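PDB 2HYT: TetR-family transcriptional regulator from Pectobacterium atrosepticum, which probably binds cis-regulatory DNA through an N-terminal helix-turn-helix domain and acts as a transcription factor. Local coordinates for the interface of chains A and B. Residues are numbered along the deposited sequence; one frame, centred on the assembly and turned at random. Chains: chain A/B, TetR-family transcriptional regulator.

The interface of chains A and B. Residues chain A 146-148, 153, 156, 188, 191-193; chain B 184-185, 187-188, 190.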
# COMPACT_ATOMS: atom_id res chain seq x y z
N ALA A 146 -20.39 -10.14 9.80
CA ALA A 146 -20.39 -11.56 9.48
C ALA A 146 -19.06 -12.24 9.81
O ALA A 146 -17.99 -11.62 9.81
CB ALA A 146 -20.74 -11.78 7.96
N GLU A 147 -19.12 -13.55 10.08
CA GLU A 147 -17.94 -14.29 10.49
C GLU A 147 -16.85 -14.23 9.42
O GLU A 147 -17.11 -14.43 8.22
CB GLU A 147 -18.31 -15.74 10.79
CG GLU A 147 -19.03 -15.89 12.11
CD GLU A 147 -18.10 -16.20 13.26
OE1 GLU A 147 -16.94 -15.71 13.26
OE2 GLU A 147 -18.53 -16.95 14.16
N ALA A 148 -15.63 -13.93 9.87
CA ALA A 148 -14.44 -13.84 9.05
C ALA A 148 -13.26 -13.81 9.99
O ALA A 148 -13.43 -13.63 11.20
CB ALA A 148 -14.48 -12.61 8.21
N LEU A 153 -9.58 -9.64 7.53
CA LEU A 153 -10.53 -8.61 7.18
C LEU A 153 -9.96 -7.24 7.47
O LEU A 153 -10.09 -6.35 6.66
CB LEU A 153 -11.84 -8.83 7.88
CG LEU A 153 -12.94 -7.87 7.56
CD1 LEU A 153 -13.14 -7.71 6.02
CD2 LEU A 153 -14.24 -8.32 8.22
N LEU A 156 -7.55 -6.23 4.62
CA LEU A 156 -8.31 -5.79 3.47
C LEU A 156 -8.82 -4.35 3.66
O LEU A 156 -8.62 -3.50 2.81
CB LEU A 156 -9.48 -6.73 3.19
CG LEU A 156 -9.06 -8.08 2.63
CD1 LEU A 156 -10.19 -9.12 2.93
CD2 LEU A 156 -8.74 -7.99 1.16
N LEU A 188 -18.51 -0.91 -0.23
CA LEU A 188 -17.68 -2.03 0.26
C LEU A 188 -18.02 -2.45 1.67
O LEU A 188 -18.03 -3.64 2.02
CB LEU A 188 -16.22 -1.68 0.23
CG LEU A 188 -15.46 -1.82 -1.07
CD1 LEU A 188 -14.02 -1.50 -0.76
CD2 LEU A 188 -15.61 -3.22 -1.69
N GLY A 191 -21.44 -4.80 2.88
CA GLY A 191 -21.46 -6.26 2.74
C GLY A 191 -20.96 -6.96 3.98
O GLY A 191 -21.22 -8.14 4.19
N LEU A 192 -20.24 -6.24 4.84
CA LEU A 192 -19.78 -6.85 6.09
C LEU A 192 -20.89 -7.17 7.06
O LEU A 192 -20.70 -8.02 7.94
CB LEU A 192 -18.79 -5.94 6.77
CG LEU A 192 -17.59 -5.58 5.90
CD1 LEU A 192 -16.61 -4.82 6.78
CD2 LEU A 192 -16.97 -6.78 5.25
N LEU A 193 -22.04 -6.49 6.95
CA LEU A 193 -23.12 -6.67 7.91
C LEU A 193 -23.81 -8.02 7.78
O LEU A 193 -24.02 -8.52 6.67
CB LEU A 193 -24.17 -5.59 7.75
CG LEU A 193 -23.79 -4.18 8.17
CD1 LEU A 193 -24.80 -3.12 7.68
CD2 LEU A 193 -23.68 -4.06 9.71
N ALA B 184 -12.76 -13.43 3.57
CA ALA B 184 -13.05 -12.06 4.03
C ALA B 184 -13.34 -11.17 2.80
O ALA B 184 -14.25 -10.34 2.81
CB ALA B 184 -11.87 -11.53 4.82
N LEU B 185 -12.54 -11.34 1.76
CA LEU B 185 -12.72 -10.57 0.52
C LEU B 185 -14.16 -10.69 -0.00
O LEU B 185 -14.78 -9.70 -0.45
CB LEU B 185 -11.73 -11.05 -0.52
CG LEU B 185 -11.87 -10.45 -1.92
CD1 LEU B 185 -11.55 -8.95 -1.93
CD2 LEU B 185 -10.92 -11.22 -2.87
N LEU B 187 -16.91 -11.08 1.57
CA LEU B 187 -17.81 -10.22 2.32
C LEU B 187 -17.69 -8.78 1.89
O LEU B 187 -18.68 -8.05 1.82
CB LEU B 187 -17.49 -10.28 3.83
CG LEU B 187 -17.75 -11.61 4.49
CD1 LEU B 187 -17.28 -11.42 5.96
CD2 LEU B 187 -19.24 -12.02 4.40
N LEU B 188 -16.48 -8.32 1.64
CA LEU B 188 -16.35 -6.95 1.12
C LEU B 188 -16.96 -6.78 -0.26
O LEU B 188 -17.57 -5.76 -0.58
CB LEU B 188 -14.90 -6.53 1.02
CG LEU B 188 -14.22 -6.01 2.27
CD1 LEU B 188 -12.84 -5.58 1.84
CD2 LEU B 188 -15.00 -4.85 2.93
N ARG B 190 -19.37 -8.46 -1.76
CA ARG B 190 -20.79 -8.71 -1.98
C ARG B 190 -21.66 -7.45 -1.89
O ARG B 190 -22.74 -7.38 -2.53
CB ARG B 190 -21.27 -9.84 -1.07
CG ARG B 190 -21.46 -9.42 0.35
CD ARG B 190 -21.77 -10.67 1.17
NE ARG B 190 -21.97 -10.30 2.57
CZ ARG B 190 -22.44 -11.12 3.50
NH1 ARG B 190 -22.78 -12.37 3.20
NH2 ARG B 190 -22.60 -10.68 4.75
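The carbonyl oxygen of A:Gly191, just past the end of chain A helix 174-190, accepts two hydrogen bonds from the guanidinium of B:Arg190, which grips it side-on. B:Arg190 NE reaches A:Gly191 O at 2.8 Å, in the carbonyl plane and on a lone pair, by the straighter bond (150° at the hydrogen). B:Arg190 NH2 approaches A:Gly191 O at 2.9 Å, nearly along the C=O axis and more bent (139°). The oxygen lies almost in the guanidinium plane. B:Arg190 CG is wedged between its own backbone N and C (chi1 76°), and the outstretched chain beyond brings both nitrogens to the oxygen. One guanidinium face rests on B:Leu187 CD2 of its own helix, which should help to fix the group's rotation.

B:Leu187 also fills the adjoining apolar patch: its branches divide, CD1 touching A:Ala148 CB at 3.8 Å and CD2 meeting A:Ala146 CB at 3.9 Å. A:Leu192 crosses this side chain at about a right angle but lies alongside B:Leu188, pointing the same way, with A:Leu192 CD2 3.6 Å from B:Leu188 CD2. The other branch of B:Leu188, CD1, packs on A:Leu156 CB at 3.8 Å. One turn earlier on chain B helix 174-190, B:Ala184 CB is pressed tightly by A:Leu156 CD1 of helix 150-170 (3.5 Å). Repeated with the chains exchanged, this leucine-rich patch and arginine clasp join helices 150-170 and 174-190 in a two-fold helical interface, probably the TetR-type dimer that pairs two DNA-binding domains.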